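Local coordinates for protein beta-galactosidase (Marinomonas sp. ef1, PDB 6Y2K) that hydrolyses terminal beta-galactosyl residues of beta-galactosides, as a cold-active hexameric GH42 enzyme from an Antarctic bacterium, at residues A[243-253]-A[294-305]. Numbering follows the deposited sequence.
Sequences YMGFFTAFDHH and AGAFHHDLYRGC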
loop_
_atom_site.group_PDB
_atom_site.type_symbol
_atom_site.label_atom_id
_atom_site.label_comp_id
_atom_site.label_asym_id
_atom_site.label_seq_id
_atom_site.Cartn_x
_atom_site.Cartn_y
_atom_site.Cartn_z
ATOM N N TYR A 243 3.675 -1.303 -44.489
ATOM C CA TYR A 243 3.914 -2.192 -43.352
ATOM C C TYR A 243 3.328 -1.599 -42.071
ATOM O O TYR A 243 2.831 -0.466 -42.067
ATOM C CB TYR A 243 5.416 -2.436 -43.179
ATOM C CG TYR A 243 6.113 -2.892 -44.441
ATOM C CD1 TYR A 243 5.699 -4.040 -45.108
ATOM C CD2 TYR A 243 7.204 -2.186 -44.958
ATOM C CE1 TYR A 243 6.341 -4.473 -46.266
ATOM C CE2 TYR A 243 7.857 -2.613 -46.114
ATOM C CZ TYR A 243 7.422 -3.758 -46.768
ATOM O OH TYR A 243 8.068 -4.190 -47.921
ATOM N N MET A 244 3.386 -2.366 -40.985
ATOM C CA MET A 244 2.689 -2.009 -39.749
ATOM C C MET A 244 3.616 -1.957 -38.547
ATOM O O MET A 244 4.723 -2.496 -38.575
ATOM C CB MET A 244 1.570 -3.009 -39.483
ATOM C CG MET A 244 0.493 -3.020 -40.557
ATOM S SD MET A 244 -0.675 -4.373 -40.366
ATOM C CE MET A 244 0.314 -5.772 -40.885
ATOM N N GLY A 245 3.146 -1.289 -37.497
ATOM C CA GLY A 245 3.807 -1.324 -36.199
ATOM C C GLY A 245 3.546 -2.661 -35.522
ATOM O O GLY A 245 2.439 -3.183 -35.589
ATOM N N PHE A 246 4.568 -3.231 -34.895
ATOM C CA PHE A 246 4.398 -4.334 -33.933
ATOM C C PHE A 246 3.848 -5.562 -34.644
ATOM O O PHE A 246 2.870 -6.172 -34.205
ATOM C CB PHE A 246 3.520 -3.878 -32.743
ATOM C CG PHE A 246 3.987 -2.587 -32.142
ATOM C CD1 PHE A 246 5.016 -2.581 -31.205
ATOM C CD2 PHE A 246 3.465 -1.371 -32.569
ATOM C CE1 PHE A 246 5.485 -1.391 -30.675
ATOM C CE2 PHE A 246 3.944 -0.179 -32.058
ATOM C CZ PHE A 246 4.950 -0.189 -31.099
ATOM N N PHE A 247 4.487 -5.895 -35.766
ATOM C CA PHE A 247 4.038 -6.981 -36.639
ATOM C C PHE A 247 5.229 -7.690 -37.274
ATOM O O PHE A 247 6.007 -7.080 -38.011
ATOM C CB PHE A 247 3.075 -6.485 -37.727
ATOM C CG PHE A 247 2.370 -7.604 -38.416
ATOM C CD1 PHE A 247 1.236 -8.172 -37.850
ATOM C CD2 PHE A 247 2.902 -8.169 -39.572
ATOM C CE1 PHE A 247 0.614 -9.252 -38.455
ATOM C CE2 PHE A 247 2.285 -9.242 -40.185
ATOM C CZ PHE A 247 1.143 -9.792 -39.622
ATOM N N THR A 248 5.353 -8.985 -37.009
ATOM C CA THR A 248 6.559 -9.728 -37.356
ATOM C C THR A 248 6.342 -11.042 -38.111
ATOM O O THR A 248 7.295 -11.799 -38.298
ATOM C CB THR A 248 7.343 -10.025 -36.071
ATOM O OG1 THR A 248 6.485 -10.705 -35.153
ATOM C CG2 THR A 248 7.822 -8.747 -35.443
ATOM N N ALA A 249 5.121 -11.294 -38.581
ATOM C CA ALA A 249 4.756 -12.620 -39.093
ATOM C C ALA A 249 5.310 -12.977 -40.477
ATOM O O ALA A 249 5.295 -14.151 -40.833
ATOM C CB ALA A 249 3.244 -12.795 -39.080
ATOM N N PHE A 250 5.761 -11.991 -41.261
ATOM C CA PHE A 250 6.529 -12.262 -42.484
ATOM C C PHE A 250 7.845 -11.481 -42.494
ATOM O O PHE A 250 8.029 -10.525 -41.736
ATOM C CB PHE A 250 5.707 -11.990 -43.754
ATOM C CG PHE A 250 5.417 -10.538 -44.013
ATOM C CD1 PHE A 250 4.280 -9.943 -43.490
ATOM C CD2 PHE A 250 6.261 -9.775 -44.814
ATOM C CE1 PHE A 250 4.007 -8.608 -43.735
ATOM C CE2 PHE A 250 5.989 -8.433 -45.062
ATOM C CZ PHE A 250 4.858 -7.854 -44.532
ATOM N N ASP A 251 8.764 -11.918 -43.349
ATOM C CA ASP A 251 10.073 -11.280 -43.488
ATOM C C ASP A 251 9.946 -10.010 -44.330
ATOM O O ASP A 251 9.847 -10.083 -45.565
ATOM C CB ASP A 251 11.059 -12.278 -44.106
ATOM C CG ASP A 251 12.490 -11.764 -44.158
ATOM O OD1 ASP A 251 12.720 -10.548 -44.006
ATOM O OD2 ASP A 251 13.390 -12.611 -44.368
ATOM N N HIS A 252 9.965 -8.856 -43.656
ATOM C CA HIS A 252 9.782 -7.558 -44.311
ATOM C C HIS A 252 11.021 -7.136 -45.109
ATOM O O HIS A 252 10.901 -6.366 -46.063
ATOM C CB HIS A 252 9.438 -6.461 -43.302
ATOM C CG HIS A 252 8.121 -6.646 -42.607
ATOM N ND1 HIS A 252 7.768 -7.813 -41.957
ATOM C CD2 HIS A 252 7.078 -5.799 -42.446
ATOM C CE1 HIS A 252 6.561 -7.671 -41.433
ATOM N NE2 HIS A 252 6.122 -6.457 -41.710
ATOM N N HIS A 253 12.203 -7.608 -44.721
ATOM C CA HIS A 253 13.412 -7.362 -45.516
ATOM C C HIS A 253 13.324 -8.064 -46.877
ATOM O O HIS A 253 13.703 -7.490 -47.905
ATOM C CB HIS A 253 14.678 -7.829 -44.788
ATOM C CG HIS A 253 14.950 -7.099 -43.511
ATOM N ND1 HIS A 253 14.797 -7.681 -42.272
ATOM C CD2 HIS A 253 15.333 -5.822 -43.280
ATOM C CE1 HIS A 253 15.102 -6.802 -41.338
ATOM N NE2 HIS A 253 15.426 -5.664 -41.921
ATOM N N ALA A 294 8.022 4.490 -30.192
ATOM C CA ALA A 294 7.062 3.670 -30.923
ATOM C C ALA A 294 7.192 3.883 -32.432
ATOM O O ALA A 294 7.217 2.922 -33.200
ATOM C CB ALA A 294 5.645 3.968 -30.458
ATOM N N GLY A 295 7.289 5.145 -32.840
ATOM C CA GLY A 295 7.524 5.492 -34.244
ATOM C C GLY A 295 8.968 5.244 -34.634
ATOM O O GLY A 295 9.245 4.566 -35.621
ATOM N N ALA A 296 9.871 5.807 -33.832
ATOM C CA ALA A 296 11.320 5.717 -34.031
ATOM C C ALA A 296 11.830 4.320 -34.351
ATOM O O ALA A 296 12.568 4.138 -35.317
ATOM C CB ALA A 296 12.041 6.267 -32.806
ATOM N N PHE A 297 11.457 3.336 -33.532
ATOM C CA PHE A 297 11.865 1.950 -33.750
ATOM C C PHE A 297 11.528 1.489 -35.168
ATOM O O PHE A 297 12.371 0.924 -35.862
ATOM C CB PHE A 297 11.203 1.013 -32.725
ATOM C CG PHE A 297 11.686 -0.412 -32.815
ATOM C CD1 PHE A 297 12.807 -0.826 -32.106
ATOM C CD2 PHE A 297 11.039 -1.336 -33.632
ATOM C CE1 PHE A 297 13.269 -2.126 -32.199
ATOM C CE2 PHE A 297 11.498 -2.649 -33.725
ATOM C CZ PHE A 297 12.607 -3.042 -33.003
ATOM N N HIS A 298 10.296 1.751 -35.584
ATOM C CA HIS A 298 9.806 1.335 -36.891
ATOM C C HIS A 298 10.339 2.193 -38.048
ATOM O O HIS A 298 10.588 1.670 -39.130
ATOM C CB HIS A 298 8.281 1.300 -36.875
ATOM C CG HIS A 298 7.745 0.262 -35.948
ATOM N ND1 HIS A 298 7.342 0.552 -34.663
ATOM C CD2 HIS A 298 7.612 -1.078 -36.094
ATOM C CE1 HIS A 298 6.962 -0.563 -34.063
ATOM N NE2 HIS A 298 7.116 -1.565 -34.908
ATOM N N HIS A 299 10.529 3.488 -37.822
ATOM C CA HIS A 299 11.151 4.337 -38.845
ATOM C C HIS A 299 12.533 3.762 -39.222
ATOM O O HIS A 299 12.857 3.639 -40.398
ATOM C CB HIS A 299 11.342 5.771 -38.368
ATOM C CG HIS A 299 10.077 6.494 -38.035
ATOM N ND1 HIS A 299 8.927 6.379 -38.779
ATOM C CD2 HIS A 299 9.802 7.389 -37.057
ATOM C CE1 HIS A 299 7.991 7.161 -38.268
ATOM N NE2 HIS A 299 8.494 7.780 -37.215
ATOM N N ASP A 300 13.327 3.399 -38.214
ATOM C CA ASP A 300 14.666 2.824 -38.439
ATOM C C ASP A 300 14.637 1.408 -39.045
ATOM O O ASP A 300 15.419 1.100 -39.954
ATOM C CB ASP A 300 15.494 2.845 -37.138
ATOM C CG ASP A 300 15.856 4.269 -36.677
ATOM O OD1 ASP A 300 15.887 5.210 -37.522
ATOM O OD2 ASP A 300 16.103 4.443 -35.454
ATOM N N LEU A 301 13.748 0.553 -38.550
ATOM C CA LEU A 301 13.566 -0.789 -39.120
ATOM C C LEU A 301 13.178 -0.712 -40.607
ATOM O O LEU A 301 13.779 -1.381 -41.454
ATOM C CB LEU A 301 12.501 -1.561 -38.331
ATOM C CG LEU A 301 11.995 -2.911 -38.851
ATOM C CD1 LEU A 301 13.079 -3.976 -38.811
ATOM C CD2 LEU A 301 10.794 -3.338 -38.023
ATOM N N TYR A 302 12.197 0.125 -40.917
ATOM C CA TYR A 302 11.675 0.208 -42.288
ATOM C C TYR A 302 12.555 1.026 -43.243
ATOM O O TYR A 302 12.567 0.747 -44.442
ATOM C CB TYR A 302 10.203 0.653 -42.295
ATOM C CG TYR A 302 9.273 -0.375 -41.638
ATOM C CD1 TYR A 302 9.355 -1.730 -41.968
ATOM C CD2 TYR A 302 8.321 0.001 -40.686
ATOM C CE1 TYR A 302 8.534 -2.681 -41.365
ATOM C CE2 TYR A 302 7.482 -0.949 -40.090
ATOM C CZ TYR A 302 7.592 -2.288 -40.437
ATOM O OH TYR A 302 6.781 -3.269 -39.882
ATOM N N ARG A 303 13.304 2.002 -42.734
ATOM C CA ARG A 303 14.373 2.602 -43.544
ATOM C C ARG A 303 15.346 1.500 -44.012
ATOM O O ARG A 303 15.773 1.504 -45.163
ATOM C CB ARG A 303 15.118 3.716 -42.801
ATOM C CG ARG A 303 16.136 4.451 -43.681
ATOM C CD ARG A 303 16.753 5.676 -43.009
ATOM N NE ARG A 303 17.606 5.277 -41.881
ATOM C CZ ARG A 303 17.261 5.300 -40.594
ATOM N NH1 ARG A 303 16.075 5.764 -40.197
ATOM N NH2 ARG A 303 18.132 4.869 -39.682
ATOM N N GLY A 304 15.663 0.547 -43.135
ATOM C CA GLY A 304 16.479 -0.606 -43.520
ATOM C C GLY A 304 15.807 -1.501 -44.563
ATOM O O GLY A 304 16.421 -1.838 -45.574
ATOM N N CYS A 305 14.538 -1.848 -44.334
ATOM C CA CYS A 305 13.733 -2.614 -45.296
ATOM C C CYS A 305 13.600 -1.939 -46.665
ATOM O O CYS A 305 13.470 -2.629 -47.684
ATOM C CB CYS A 305 12.325 -2.886 -44.749
ATOM S SG CYS A 305 12.279 -3.962 -43.302
HETATM O O HOH W 1 7.954 -5.461 -38.770
HETATM O O HOH W 2 7.078 -4.520 -36.174
HETATM O O HOH W 3 16.027 -2.806 -41.132
HETATM O O HOH W 4 14.892 -5.069 -48.046
#
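The hydroxyl of Tyr302 has two partners, Met244 O and a water. Tyr302 OH donates to Met244 O at 2.6 Å, in the carbonyl plane. The water donates to the same OH and also to Phe247 O, so the phenol meets Met244 directly and Phe247 through water. Tyr302 CG lies beside its backbone N (chi1 -65°), and the ring extends from the helix toward Tyr243 on strand 238-244. There Tyr243 CB sits over one face, 3.5 Å from Tyr302 CZ, as a CH-pi contact. The two tyrosine rings are nearly parallel but barely overlap. His252 joins this aromatic cluster, with His252 CD2 3.6 Å from Tyr302 CE1. Replacing Tyr302 with alanine is likely to leave Met244 O and the water without the phenol and to open a gap beside Tyr243 and His252. One turn back, His298 ND1 donates to Ala294 O at 2.8 Å, which fixes the imidazole rotation. His298 CE1 then points at the centre of the Phe246 face, edge-to-face, with planes at 67°. Gly245 CA packs over a face of the imidazole. Further along, Cys305 SG lies over the His253 ring, 3.6 Å from His253 CD2. The contact joins helix 294-305 to the loop after the fifth strand of the TIM barrel and to the start of helix 252-256. Aromatic faces and edges carry the apolar contacts, while the phenol and waters pair with backbone carbonyls.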